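PDB 3TQT: D-alanine--D-alanine ligase from Coxiella burnetii, which joins two D-alanine molecules into D-alanyl-D-alanine for peptidoglycan synthesis, spending ATP and depending on magnesium or manganese ions. Local coordinates for residues I53-P56 and E57-L60; T203-T206 and K207-E211; K331-A335 and S336-C340; L361-C364 and Y365-A369. All coordinates share one frame; numbering follows the deposited sequence.

Contact 1: I53-P56 and E57-L60; sequences IDQP and EMFL
Met-58 folds back on Gln-55 where the chain leaves strand 50-53 and enters helix 56-61. From its root outward, Met-58 CB lies 3.3 Å from Gln-55 O, CG is 3.7 Å from Gln-55 CB, and SD comes to 3.5 Å from Gln-55 CD, the two chains passing at a slant. Met-58 CG stands anti to the carbonyl carbon (chi1 -69°), on the side of the backbone N, and from there the chain runs past Gln-55.

Gln-55 is the N-cap. Its carbonyl O accepts Met-58 N at 2.9 Å, with the donor above the carbonyl plane, and a weak, longer bond from Phe-59 N. One residue on, Leu-60 N donates to Pro-56 O at 3.0 Å, a bond of normal helical length.

Glu-57 curls toward the helix start: CG sits between backbone N and carbonyl carbon (chi1 65°), and a bend at chi2 brings OE1 to 3.4 Å from Pro-56 CD and OE2 to 3.4 Å from Gln-55 CB. On the inner side, Ile-53 CD1 meets Phe-59 CD1 at 4.0 Å, their side chains at about a right angle. Val-41 of the neighbouring strand touches both, and Lys-26 makes a cation-pi contact with Phe-59. A carboxylate drawn to the N-terminal end of a helix would probably be stabilised by the helix dipole, while apolar packing holds the buried side.

Contact 2: T203-T206 and K207-E211; sequences TEFT and KAVKE
Val-209 covers one face of the Phe-205 ring, its CG2 4.0 Å from the ring centroid and 17° off the normal, displaced toward the rim: a CH-pi contact between residues one turn apart. Standing anti to the carbonyl carbon, on the side of the backbone N, this methyl reaches the ring of the preceding turn.

The four carbonyls of 203-206 all find donors one turn on. Lys-207 N reaches Thr-203 O at 3.0 Å with an N-H...O angle of 165°, Ala-208 N reaches Glu-204 O at 2.8 Å, Val-209 N reaches Phe-205 O at 2.9 Å, and Lys-210 N reaches Thr-206 O at 3.0 Å. Thr-203 O takes a second, weak bond from the hydroxyl of Thr-206, whose chi1 of 79° turns OG1 back toward that carbonyl.

This alpha-helix, 202-212, packs on the four-stranded antiparallel sheet of the ATP-grasp region; Phe-205, Ala-208 and Val-209 all touch Val-185 of strand 183-187, and Phe-205 also meets the ring of Tyr-171.

Polar groups at the two ends look outward from the pair of segments. Glu-204 OE1 is hydrogen-bonded to Lys-200 N, and Glu-204 N to Thr-201 OG1, both just before the helix. Glu-211 OE2 is paired with the hydroxyl of Tyr-215. On the exposed side Lys-207 runs alongside Thr-203, pointing the same way, its CB and CG near Thr-203 O.

Contact 3: K331-A335 and S336-C340; sequences KMWEA and SGLPC
Trp-333 and Glu-334 lend their carbonyls to the residues that close helix 328-335 in a Schellman motif. Leu-338 N reaches back to Trp-333 O at 2.9 Å, and inside that bond Gly-337 N reaches Glu-334 O at 3.1 Å. Gly-337 has the positive phi (95°) that reverses the chain, with no side chain to press on the preceding carbonyl. Trp-333 O is doubly used: Ser-336 N also donates to it at 2.8 Å, arriving from the face of the carbonyl plane opposite to Leu-338 N.

The hydroxyl of Ser-336 donates to Met-332 O at 2.8 Å; OG is anti to the carbonyl carbon (chi1 -61°) and so leans back over the last helical turn. It also pairs with Leu-244 N, which ties the helix end to strand 241-249. The apolar clasp usual in this motif is made by Leu-338, whose CD2 lies 3.9 Å from Trp-333 CD2 as the side chains pass at a slant, while Ser-336 CB is 3.8 Å from Trp-333 CE3. Farther along, Glu-334 OE2 comes to 3.9 Å from Cys-340 CB.

Trp-333 is buried against Ala-233 and Leu-235 of strand 228-236 and Ser-243 of strand 241-249. Leu-343 of helix 340-370 touches both Trp-333 and Leu-338, so the turn packs between the five-stranded antiparallel sheet and the start of the long C-terminal helix.

Contact 4: L361-C364 and Y365-A369; sequences LIRC and YEVKA
Arg-363 and Glu-366 form an i to i+3 salt bridge on the final turns of the long C-terminal alpha-helix, 340-370, with Arg-363 NH1 2.8 Å from Glu-366 OE2. Guanidinium and carboxylate planes stand 47° apart and only OE2 comes close to NH1, so this is a single-point contact, not a flat two-pronged pair. Val-367 supplies the apolar side of the same grouping: its CG2 lies over one face of the guanidinium, toward the rim, 3.4 Å from Arg-363 NH1. The arginine is thus gripped by a charge and padded by a methyl from consecutive residues.

Shape places these groups. Arg-363 leaves with CG anti to the backbone N (chi1 179°) and then bends at chi2 (53°), which carries its end toward the following turn; Glu-366 reaches out fully extended to meet it. Beneath them, regular helical bonds set the spacing: Glu-366 N to Ile-362 O at 2.9 Å and Val-367 N to Arg-363 O at 3.0 Å.

Farther out, Arg-370 NH1 makes a second salt bridge to Glu-366 OE2, so that one carboxylate oxygen serves two arginines and probably offsets the closeness of their like charges. Another side of the helix faces the second subunit, where Leu-361 and Cys-364 touch Arg-214 of that chain and Lys-368 touches its Tyr-215. Tyr-365 is buried at this interface, and its OH is hydrogen-bonded to the backbone N of Ser-192 of the second subunit.

The four contacts follow in series along the chain and none touches another. Contact 3 lies close to predicted site residues: the Met-332 side chain is about 4 Å from that of Glu-231 (ATP) and about 6 Å from that of Asp-303 (magnesium). Contact 2 falls within the predicted ATP-binding range although it is plain helix packing. Contact 1 comes within about 12 Å of contact 3 (nearest atoms). Contact 4 closes the helix that begins at contact 3, their centres about 39 Å apart. Lys-368 of contact 4 touches Tyr-215 of the second subunit, and Glu-211 of contact 2 is hydrogen-bonded to Tyr-215 of its own chain, so contact 4 probably lies near the second subunit's copy of contact 2.

Contact 1: I53-P56 and E57-L60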
ATOM      1  N   ILE A  53       6.877  22.538  13.080  1.00 29.14           N
ATOM      2  CA  ILE A  53       7.153  23.151  14.372  1.00 25.24           C
ATOM      3  C   ILE A  53       8.522  22.667  14.836  1.00 28.98           C
ATOM      4  O   ILE A  53       8.704  21.483  15.096  1.00 28.69           O
ATOM      5  CB  ILE A  53       6.077  22.724  15.388  1.00 25.01           C
ATOM      6  CG1 ILE A  53       4.700  23.170  14.898  1.00 28.86           C
ATOM      7  CG2 ILE A  53       6.375  23.274  16.769  1.00 28.11           C
ATOM      8  CD1 ILE A  53       3.538  22.345  15.462  1.00 29.86           C
ATOM      9  N   ASP A  54       9.497  23.563  14.943  1.00 27.07           N
ATOM     10  CA  ASP A  54      10.848  23.094  15.250  1.00 33.06           C
ATOM     11  C   ASP A  54      11.242  23.346  16.694  1.00 32.69           C
ATOM     12  O   ASP A  54      12.397  23.148  17.085  1.00 29.67           O
ATOM     13  CB  ASP A  54      11.883  23.668  14.276  1.00 37.99           C
ATOM     14  CG  ASP A  54      12.188  25.119  14.535  1.00 46.35           C
ATOM     15  OD1 ASP A  54      11.391  25.779  15.237  1.00 36.56           O
ATOM     16  OD2 ASP A  54      13.225  25.600  14.030  1.00 49.79           O
ATOM     17  N   GLN A  55      10.276  23.806  17.480  1.00 36.03           N
ATOM     18  CA  GLN A  55      10.437  23.897  18.923  1.00 39.05           C
ATOM     19  C   GLN A  55       9.469  22.930  19.573  1.00 35.18           C
ATOM     20  O   GLN A  55       8.311  23.267  19.809  1.00 33.40           O
ATOM     21  CB  GLN A  55      10.147  25.305  19.426  1.00 42.63           C
ATOM     22  CG  GLN A  55      11.091  26.358  18.908  1.00 42.72           C
ATOM     23  CD  GLN A  55      10.843  27.705  19.565  1.00 52.76           C
ATOM     24  OE1 GLN A  55      10.836  27.817  20.792  1.00 54.08           O
ATOM     25  NE2 GLN A  55      10.629  28.731  18.751  1.00 47.34           N
ATOM     26  N   PRO A  56       9.949  21.723  19.874  1.00 30.81           N
ATOM     27  CA  PRO A  56       9.079  20.682  20.424  1.00 31.98           C
ATOM     28  C   PRO A  56       8.382  21.156  21.684  1.00 28.87           C
ATOM     29  O   PRO A  56       7.226  20.808  21.900  1.00 29.48           O
ATOM     30  CB  PRO A  56      10.050  19.537  20.736  1.00 29.55           C
ATOM     31  CG  PRO A  56      11.425  20.166  20.726  1.00 29.53           C
ATOM     32  CD  PRO A  56      11.349  21.285  19.759  1.00 30.58           C
ATOM     33  N   GLU A  57       9.073  21.944  22.504  1.00 30.63           N
ATOM     34  CA  GLU A  57       8.476  22.441  23.734  1.00 32.19           C
ATOM     35  C   GLU A  57       7.178  23.207  23.450  1.00 31.47           C
ATOM     36  O   GLU A  57       6.238  23.145  24.230  1.00 31.31           O
ATOM     37  CB  GLU A  57       9.462  23.320  24.512  1.00 35.27           C
ATOM     38  CG  GLU A  57       9.853  24.615  23.796  1.00 41.67           C
ATOM     39  CD  GLU A  57      11.054  24.466  22.864  1.00 50.44           C
ATOM     40  OE1 GLU A  57      11.409  23.321  22.499  1.00 36.69           O
ATOM     41  OE2 GLU A  57      11.655  25.506  22.501  1.00 60.30           O
ATOM     42  N   MET A  58       7.136  23.928  22.335  1.00 29.49           N
ATOM     43  CA  MET A  58       5.953  24.700  21.982  1.00 28.93           C
ATOM     44  C   MET A  58       4.823  23.758  21.593  1.00 28.43           C
ATOM     45  O   MET A  58       3.651  24.020  21.892  1.00 26.97           O
ATOM     46  CB  MET A  58       6.246  25.637  20.815  1.00 25.22           C
ATOM     47  CG  MET A  58       7.183  26.770  21.167  1.00 36.18           C
ATOM     48  SD  MET A  58       7.351  27.914  19.795  1.00 53.03           S
ATOM     49  CE  MET A  58       5.806  28.795  19.980  1.00 54.48           C
ATOM     50  N   PHE A  59       5.184  22.662  20.930  1.00 30.16           N
ATOM     51  CA  PHE A  59       4.203  21.651  20.539  1.00 30.89           C
ATOM     52  C   PHE A  59       3.597  21.002  21.770  1.00 30.08           C
ATOM     53  O   PHE A  59       2.414  20.706  21.797  1.00 31.46           O
ATOM     54  CB  PHE A  59       4.823  20.577  19.629  1.00 24.08           C
ATOM     55  CG  PHE A  59       3.851  19.499  19.236  1.00 26.10           C
ATOM     56  CD1 PHE A  59       2.751  19.799  18.446  1.00 26.21           C
ATOM     57  CD2 PHE A  59       4.029  18.194  19.662  1.00 28.61           C
ATOM     58  CE1 PHE A  59       1.837  18.809  18.096  1.00 30.27           C
ATOM     59  CE2 PHE A  59       3.127  17.202  19.305  1.00 25.40           C
ATOM     60  CZ  PHE A  59       2.026  17.517  18.528  1.00 24.32           C
ATOM     61  N   LEU A  60       4.408  20.778  22.798  1.00 28.17           N
ATOM     62  CA  LEU A  60       3.886  20.199  24.033  1.00 26.75           C
ATOM     63  C   LEU A  60       3.001  21.189  24.784  1.00 33.28           C
ATOM     64  O   LEU A  60       2.047  20.799  25.449  1.00 32.24           O
ATOM     65  CB  LEU A  60       5.027  19.738  24.940  1.00 28.02           C
ATOM     66  CG  LEU A  60       5.925  18.670  24.318  1.00 30.01           C
ATOM     67  CD1 LEU A  60       7.050  18.309  25.266  1.00 37.68           C
ATOM     68  CD2 LEU A  60       5.108  17.438  23.946  1.00 30.92           C
TER

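Contact 2: T203-T206 and K207-E211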
ATOM      1  N   THR A 203     -33.695  -6.594   8.856  1.00 35.24           N
ATOM      2  CA  THR A 203     -33.929  -5.183   8.578  1.00 41.82           C
ATOM      3  C   THR A 203     -32.775  -4.325   9.070  1.00 38.44           C
ATOM      4  O   THR A 203     -32.307  -3.442   8.360  1.00 37.09           O
ATOM      5  CB  THR A 203     -35.249  -4.700   9.218  1.00 49.05           C
ATOM      6  OG1 THR A 203     -36.349  -5.387   8.608  1.00 48.89           O
ATOM      7  CG2 THR A 203     -35.424  -3.195   9.030  1.00 42.46           C
ATOM      8  N   GLU A 204     -32.316  -4.579  10.289  1.00 32.48           N
ATOM      9  CA  GLU A 204     -31.176  -3.844  10.819  1.00 33.75           C
ATOM     10  C   GLU A 204     -29.973  -4.083   9.936  1.00 29.89           C
ATOM     11  O   GLU A 204     -29.190  -3.163   9.675  1.00 30.35           O
ATOM     12  CB  GLU A 204     -30.873  -4.249  12.262  1.00 32.86           C
ATOM     13  CG  GLU A 204     -31.836  -3.622  13.265  1.00 38.50           C
ATOM     14  CD  GLU A 204     -31.621  -4.110  14.689  1.00 40.34           C
ATOM     15  OE1 GLU A 204     -30.492  -4.520  15.032  1.00 40.43           O
ATOM     16  OE2 GLU A 204     -32.593  -4.082  15.466  1.00 42.72           O
ATOM     17  N   PHE A 205     -29.840  -5.322   9.466  1.00 26.63           N
ATOM     18  CA  PHE A 205     -28.697  -5.695   8.642  1.00 31.51           C
ATOM     19  C   PHE A 205     -28.641  -4.825   7.399  1.00 27.32           C
ATOM     20  O   PHE A 205     -27.628  -4.170   7.127  1.00 24.65           O
ATOM     21  CB  PHE A 205     -28.768  -7.169   8.241  1.00 30.74           C
ATOM     22  CG  PHE A 205     -27.728  -7.570   7.236  1.00 27.41           C
ATOM     23  CD1 PHE A 205     -26.400  -7.716   7.610  1.00 24.45           C
ATOM     24  CD2 PHE A 205     -28.076  -7.805   5.918  1.00 32.19           C
ATOM     25  CE1 PHE A 205     -25.451  -8.085   6.686  1.00 30.13           C
ATOM     26  CE2 PHE A 205     -27.129  -8.173   4.988  1.00 28.88           C
ATOM     27  CZ  PHE A 205     -25.813  -8.314   5.377  1.00 29.29           C
ATOM     28  N   THR A 206     -29.736  -4.799   6.647  1.00 31.84           N
ATOM     29  CA  THR A 206     -29.714  -4.089   5.374  1.00 31.87           C
ATOM     30  C   THR A 206     -29.626  -2.583   5.610  1.00 32.57           C
ATOM     31  O   THR A 206     -28.985  -1.870   4.843  1.00 26.30           O
ATOM     32  CB  THR A 206     -30.922  -4.436   4.466  1.00 40.29           C
ATOM     33  OG1 THR A 206     -32.075  -3.723   4.912  1.00 43.57           O
ATOM     34  CG2 THR A 206     -31.201  -5.936   4.481  1.00 31.44           C
ATOM     35  N   LYS A 207     -30.263  -2.090   6.671  1.00 26.39           N
ATOM     36  CA  LYS A 207     -30.107  -0.678   6.996  1.00 29.43           C
ATOM     37  C   LYS A 207     -28.650  -0.335   7.329  1.00 32.64           C
ATOM     38  O   LYS A 207     -28.152   0.718   6.944  1.00 28.58           O
ATOM     39  CB  LYS A 207     -31.027  -0.262   8.134  1.00 29.78           C
ATOM     40  CG  LYS A 207     -32.462  -0.018   7.704  1.00 46.84           C
ATOM     41  CD  LYS A 207     -33.315   0.438   8.873  1.00 52.56           C
ATOM     42  CE  LYS A 207     -34.737   0.747   8.422  1.00 65.94           C
ATOM     43  NZ  LYS A 207     -35.339  -0.397   7.681  1.00 65.33           N
ATOM     44  N   ALA A 208     -27.975  -1.222   8.055  1.00 28.68           N
ATOM     45  CA  ALA A 208     -26.582  -0.997   8.426  1.00 25.57           C
ATOM     46  C   ALA A 208     -25.681  -1.060   7.199  1.00 24.79           C
ATOM     47  O   ALA A 208     -24.732  -0.294   7.076  1.00 25.00           O
ATOM     48  CB  ALA A 208     -26.138  -2.015   9.445  1.00 23.80           C
ATOM     49  N   VAL A 209     -25.978  -1.984   6.294  1.00 23.21           N
ATOM     50  CA  VAL A 209     -25.187  -2.114   5.085  1.00 25.47           C
ATOM     51  C   VAL A 209     -25.270  -0.826   4.288  1.00 26.36           C
ATOM     52  O   VAL A 209     -24.258  -0.305   3.818  1.00 23.86           O
ATOM     53  CB  VAL A 209     -25.652  -3.302   4.232  1.00 22.18           C
ATOM     54  CG1 VAL A 209     -25.115  -3.180   2.808  1.00 22.86           C
ATOM     55  CG2 VAL A 209     -25.195  -4.605   4.865  1.00 24.49           C
ATOM     56  N   LYS A 210     -26.484  -0.310   4.150  1.00 28.31           N
ATOM     57  CA  LYS A 210     -26.704   0.938   3.436  1.00 25.27           C
ATOM     58  C   LYS A 210     -25.924   2.070   4.099  1.00 28.29           C
ATOM     59  O   LYS A 210     -25.273   2.878   3.427  1.00 22.87           O
ATOM     60  CB  LYS A 210     -28.205   1.263   3.401  1.00 24.96           C
ATOM     61  CG  LYS A 210     -28.555   2.567   2.701  1.00 38.44           C
ATOM     62  CD  LYS A 210     -30.047   2.644   2.384  1.00 50.27           C
ATOM     63  CE  LYS A 210     -30.386   3.893   1.578  1.00 53.14           C
ATOM     64  NZ  LYS A 210     -31.666   3.742   0.835  1.00 60.15           N
ATOM     65  N   GLU A 211     -25.979   2.113   5.425  1.00 26.65           N
ATOM     66  CA  GLU A 211     -25.324   3.175   6.178  1.00 26.96           C
ATOM     67  C   GLU A 211     -23.809   3.136   6.013  1.00 27.25           C
ATOM     68  O   GLU A 211     -23.178   4.151   5.732  1.00 26.01           O
ATOM     69  CB  GLU A 211     -25.685   3.067   7.657  1.00 30.44           C
ATOM     70  CG  GLU A 211     -24.768   3.835   8.571  1.00 37.78           C
ATOM     71  CD  GLU A 211     -25.220   5.254   8.817  1.00 53.75           C
ATOM     72  OE1 GLU A 211     -25.919   5.826   7.948  1.00 64.23           O
ATOM     73  OE2 GLU A 211     -24.873   5.795   9.889  1.00 50.11           O
TER

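Contact 3: K331-A335 and S336-C340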
ATOM      1  N   LYS A 331       1.803   1.310  26.776  1.00 24.41           N
ATOM      2  CA  LYS A 331       1.557   0.771  28.114  1.00 26.60           C
ATOM      3  C   LYS A 331       1.908  -0.715  28.212  1.00 27.03           C
ATOM      4  O   LYS A 331       2.490  -1.155  29.192  1.00 23.51           O
ATOM      5  CB  LYS A 331       0.108   0.983  28.547  1.00 35.06           C
ATOM      6  CG  LYS A 331      -0.191   2.362  29.076  1.00 52.17           C
ATOM      7  CD  LYS A 331      -1.652   2.456  29.516  1.00 65.36           C
ATOM      8  CE  LYS A 331      -2.021   1.326  30.472  1.00 74.92           C
ATOM      9  NZ  LYS A 331      -3.449   1.381  30.906  1.00 79.34           N
ATOM     10  N   MET A 332       1.543  -1.493  27.202  1.00 25.92           N
ATOM     11  CA  MET A 332       1.895  -2.908  27.201  1.00 25.51           C
ATOM     12  C   MET A 332       3.410  -3.112  27.220  1.00 25.09           C
ATOM     13  O   MET A 332       3.925  -3.947  27.975  1.00 25.93           O
ATOM     14  CB  MET A 332       1.270  -3.625  26.007  1.00 20.17           C
ATOM     15  CG  MET A 332      -0.209  -3.905  26.212  1.00 24.48           C
ATOM     16  SD  MET A 332      -0.896  -4.922  24.907  1.00 26.35           S
ATOM     17  CE  MET A 332      -1.008  -3.749  23.557  1.00 28.25           C
ATOM     18  N   TRP A 333       4.133  -2.356  26.393  1.00 26.13           N
ATOM     19  CA  TRP A 333       5.593  -2.455  26.437  1.00 28.18           C
ATOM     20  C   TRP A 333       6.152  -2.064  27.801  1.00 29.76           C
ATOM     21  O   TRP A 333       7.018  -2.755  28.334  1.00 30.28           O
ATOM     22  CB  TRP A 333       6.278  -1.678  25.304  1.00 21.04           C
ATOM     23  CG  TRP A 333       6.334  -2.491  24.052  1.00 24.33           C
ATOM     24  CD1 TRP A 333       5.824  -2.164  22.829  1.00 25.71           C
ATOM     25  CD2 TRP A 333       6.885  -3.808  23.917  1.00 28.56           C
ATOM     26  NE1 TRP A 333       6.042  -3.182  21.940  1.00 23.70           N
ATOM     27  CE2 TRP A 333       6.690  -4.203  22.580  1.00 25.58           C
ATOM     28  CE3 TRP A 333       7.530  -4.685  24.796  1.00 29.26           C
ATOM     29  CZ2 TRP A 333       7.119  -5.440  22.099  1.00 27.87           C
ATOM     30  CZ3 TRP A 333       7.957  -5.910  24.317  1.00 27.59           C
ATOM     31  CH2 TRP A 333       7.753  -6.274  22.979  1.00 25.26           C
ATOM     32  N   GLU A 334       5.662  -0.967  28.366  1.00 27.08           N
ATOM     33  CA  GLU A 334       6.137  -0.551  29.689  1.00 26.84           C
ATOM     34  C   GLU A 334       5.925  -1.678  30.682  1.00 29.77           C
ATOM     35  O   GLU A 334       6.776  -1.950  31.527  1.00 34.53           O
ATOM     36  CB  GLU A 334       5.411   0.703  30.174  1.00 29.87           C
ATOM     37  CG  GLU A 334       5.574   1.914  29.290  1.00 48.24           C
ATOM     38  CD  GLU A 334       5.056   3.176  29.948  1.00 66.14           C
ATOM     39  OE1 GLU A 334       4.875   3.170  31.186  1.00 68.21           O
ATOM     40  OE2 GLU A 334       4.830   4.170  29.226  1.00 73.44           O
ATOM     41  N   ALA A 335       4.775  -2.332  30.574  1.00 27.41           N
ATOM     42  CA  ALA A 335       4.413  -3.402  31.492  1.00 34.14           C
ATOM     43  C   ALA A 335       5.271  -4.637  31.259  1.00 34.28           C
ATOM     44  O   ALA A 335       5.298  -5.546  32.089  1.00 33.70           O
ATOM     45  CB  ALA A 335       2.934  -3.749  31.356  1.00 34.17           C
ATOM     46  N   SER A 336       5.972  -4.653  30.127  1.00 29.07           N
ATOM     47  CA  SER A 336       6.811  -5.778  29.743  1.00 29.78           C
ATOM     48  C   SER A 336       8.286  -5.506  30.023  1.00 39.34           C
ATOM     49  O   SER A 336       9.148  -6.305  29.670  1.00 42.08           O
ATOM     50  CB  SER A 336       6.621  -6.093  28.255  1.00 28.21           C
ATOM     51  OG  SER A 336       5.275  -6.452  28.008  1.00 32.29           O
ATOM     52  N   GLY A 337       8.570  -4.365  30.634  1.00 34.76           N
ATOM     53  CA  GLY A 337       9.935  -4.015  30.981  1.00 34.07           C
ATOM     54  C   GLY A 337      10.616  -3.152  29.937  1.00 34.63           C
ATOM     55  O   GLY A 337      11.836  -3.019  29.939  1.00 34.51           O
ATOM     56  N   LEU A 338       9.842  -2.560  29.037  1.00 28.59           N
ATOM     57  CA  LEU A 338      10.431  -1.668  28.044  1.00 31.80           C
ATOM     58  C   LEU A 338       9.866  -0.257  28.193  1.00 25.68           C
ATOM     59  O   LEU A 338       8.791   0.025  27.685  1.00 29.59           O
ATOM     60  CB  LEU A 338      10.159  -2.195  26.628  1.00 21.96           C
ATOM     61  CG  LEU A 338      10.759  -1.402  25.462  1.00 29.33           C
ATOM     62  CD1 LEU A 338      12.283  -1.383  25.505  1.00 27.23           C
ATOM     63  CD2 LEU A 338      10.283  -1.976  24.130  1.00 20.94           C
ATOM     64  N   PRO A 339      10.590   0.635  28.889  1.00 29.34           N
ATOM     65  CA  PRO A 339      10.082   2.005  29.054  1.00 32.05           C
ATOM     66  C   PRO A 339       9.871   2.705  27.705  1.00 34.86           C
ATOM     67  O   PRO A 339      10.539   2.395  26.716  1.00 26.01           O
ATOM     68  CB  PRO A 339      11.199   2.702  29.848  1.00 31.27           C
ATOM     69  CG  PRO A 339      11.922   1.597  30.548  1.00 35.34           C
ATOM     70  CD  PRO A 339      11.866   0.427  29.595  1.00 37.14           C
ATOM     71  N   CYS A 340       8.954   3.659  27.658  1.00 28.35           N
ATOM     72  CA  CYS A 340       8.620   4.270  26.375  1.00 34.46           C
ATOM     73  C   CYS A 340       9.791   4.936  25.628  1.00 22.46           C
ATOM     74  O   CYS A 340       9.880   4.827  24.405  1.00 26.94           O
ATOM     75  CB  CYS A 340       7.452   5.243  26.514  1.00 37.21           C
ATOM     76  SG  CYS A 340       6.796   5.726  24.913  1.00 31.50           S
TER

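Contact 4: L361-C364 and Y365-A369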
ATOM      1  N   LEU A 361      19.421  -3.063  -1.281  1.00 19.86           N
ATOM      2  CA  LEU A 361      18.758  -3.964  -2.210  1.00 19.13           C
ATOM      3  C   LEU A 361      18.472  -3.244  -3.515  1.00 19.61           C
ATOM      4  O   LEU A 361      18.777  -3.755  -4.588  1.00 20.39           O
ATOM      5  CB  LEU A 361      17.451  -4.494  -1.613  1.00 20.92           C
ATOM      6  CG  LEU A 361      17.616  -5.283  -0.315  1.00 23.10           C
ATOM      7  CD1 LEU A 361      16.261  -5.570   0.307  1.00 21.03           C
ATOM      8  CD2 LEU A 361      18.407  -6.574  -0.552  1.00 24.64           C
ATOM      9  N   ILE A 362      17.887  -2.053  -3.392  1.00 20.41           N
ATOM     10  CA  ILE A 362      17.571  -1.177  -4.511  1.00 28.27           C
ATOM     11  C   ILE A 362      18.798  -0.925  -5.370  1.00 22.09           C
ATOM     12  O   ILE A 362      18.770  -1.117  -6.585  1.00 21.62           O
ATOM     13  CB  ILE A 362      17.074   0.210  -4.003  1.00 27.00           C
ATOM     14  CG1 ILE A 362      15.663   0.102  -3.430  1.00 39.06           C
ATOM     15  CG2 ILE A 362      17.132   1.252  -5.110  1.00 31.26           C
ATOM     16  CD1 ILE A 362      15.195   1.367  -2.723  1.00 43.91           C
ATOM     17  N   ARG A 363      19.877  -0.482  -4.736  1.00 23.89           N
ATOM     18  CA  ARG A 363      21.070  -0.131  -5.480  1.00 21.29           C
ATOM     19  C   ARG A 363      21.706  -1.363  -6.136  1.00 23.11           C
ATOM     20  O   ARG A 363      22.098  -1.305  -7.291  1.00 24.55           O
ATOM     21  CB  ARG A 363      22.079   0.612  -4.601  1.00 22.41           C
ATOM     22  CG  ARG A 363      23.364   0.992  -5.331  1.00 40.61           C
ATOM     23  CD  ARG A 363      23.121   1.763  -6.640  1.00 40.86           C
ATOM     24  NE  ARG A 363      24.352   2.409  -7.100  1.00 51.72           N
ATOM     25  CZ  ARG A 363      24.653   2.641  -8.374  1.00 53.40           C
ATOM     26  NH1 ARG A 363      23.805   2.283  -9.330  1.00 61.01           N
ATOM     27  NH2 ARG A 363      25.805   3.230  -8.694  1.00 42.50           N
ATOM     28  N   CYS A 364      21.791  -2.476  -5.419  1.00 23.37           N
ATOM     29  CA  CYS A 364      22.397  -3.665  -6.020  1.00 25.91           C
ATOM     30  C   CYS A 364      21.623  -4.098  -7.248  1.00 24.51           C
ATOM     31  O   CYS A 364      22.203  -4.381  -8.294  1.00 26.18           O
ATOM     32  CB  CYS A 364      22.490  -4.806  -5.025  1.00 24.05           C
ATOM     33  SG  CYS A 364      23.691  -4.427  -3.737  1.00 33.64           S
ATOM     34  N   TYR A 365      20.309  -4.120  -7.117  1.00 23.28           N
ATOM     35  CA  TYR A 365      19.434  -4.481  -8.223  1.00 18.13           C
ATOM     36  C   TYR A 365      19.598  -3.528  -9.398  1.00 19.66           C
ATOM     37  O   TYR A 365      19.714  -3.949 -10.550  1.00 24.06           O
ATOM     38  CB  TYR A 365      18.016  -4.440  -7.720  1.00 20.25           C
ATOM     39  CG  TYR A 365      16.965  -4.676  -8.749  1.00 16.86           C
ATOM     40  CD1 TYR A 365      16.844  -5.911  -9.382  1.00 21.01           C
ATOM     41  CD2 TYR A 365      16.045  -3.685  -9.051  1.00 20.88           C
ATOM     42  CE1 TYR A 365      15.839  -6.132 -10.313  1.00 24.72           C
ATOM     43  CE2 TYR A 365      15.046  -3.894  -9.966  1.00 29.67           C
ATOM     44  CZ  TYR A 365      14.944  -5.115 -10.596  1.00 32.67           C
ATOM     45  OH  TYR A 365      13.931  -5.308 -11.505  1.00 32.10           O
ATOM     46  N   GLU A 366      19.622  -2.239  -9.091  1.00 21.61           N
ATOM     47  CA  GLU A 366      19.855  -1.209 -10.097  1.00 25.54           C
ATOM     48  C   GLU A 366      21.105  -1.510 -10.916  1.00 31.09           C
ATOM     49  O   GLU A 366      21.069  -1.520 -12.145  1.00 28.11           O
ATOM     50  CB  GLU A 366      19.999   0.141  -9.396  1.00 32.51           C
ATOM     51  CG  GLU A 366      20.246   1.323 -10.300  1.00 50.30           C
ATOM     52  CD  GLU A 366      20.436   2.602  -9.505  1.00 66.75           C
ATOM     53  OE1 GLU A 366      19.754   2.768  -8.466  1.00 67.89           O
ATOM     54  OE2 GLU A 366      21.278   3.430  -9.910  1.00 76.12           O
ATOM     55  N   VAL A 367      22.212  -1.752 -10.226  1.00 28.41           N
ATOM     56  CA  VAL A 367      23.475  -2.047 -10.892  1.00 26.67           C
ATOM     57  C   VAL A 367      23.351  -3.302 -11.752  1.00 28.89           C
ATOM     58  O   VAL A 367      23.772  -3.320 -12.906  1.00 30.15           O
ATOM     59  CB  VAL A 367      24.626  -2.237  -9.890  1.00 29.14           C
ATOM     60  CG1 VAL A 367      25.888  -2.675 -10.622  1.00 30.98           C
ATOM     61  CG2 VAL A 367      24.882  -0.932  -9.128  1.00 30.99           C
ATOM     62  N   LYS A 368      22.773  -4.351 -11.179  1.00 26.58           N
ATOM     63  CA  LYS A 368      22.639  -5.603 -11.907  1.00 22.44           C
ATOM     64  C   LYS A 368      21.748  -5.397 -13.127  1.00 27.56           C
ATOM     65  O   LYS A 368      22.108  -5.803 -14.230  1.00 31.03           O
ATOM     66  CB  LYS A 368      22.089  -6.702 -11.000  1.00 25.72           C
ATOM     67  CG  LYS A 368      22.076  -8.087 -11.632  1.00 35.00           C
ATOM     68  CD  LYS A 368      23.497  -8.567 -11.947  1.00 39.82           C
ATOM     69  CE  LYS A 368      23.502 -10.028 -12.383  1.00 47.24           C
ATOM     70  NZ  LYS A 368      24.877 -10.526 -12.699  1.00 44.95           N
ATOM     71  N   ALA A 369      20.603  -4.744 -12.929  1.00 21.89           N
ATOM     72  CA  ALA A 369      19.615  -4.575 -13.993  1.00 28.03           C
ATOM     73  C   ALA A 369      20.126  -3.804 -15.209  1.00 35.42           C
ATOM     74  O   ALA A 369      19.799  -4.145 -16.348  1.00 45.16           O
ATOM     75  CB  ALA A 369      18.359  -3.915 -13.450  1.00 30.52           C
TER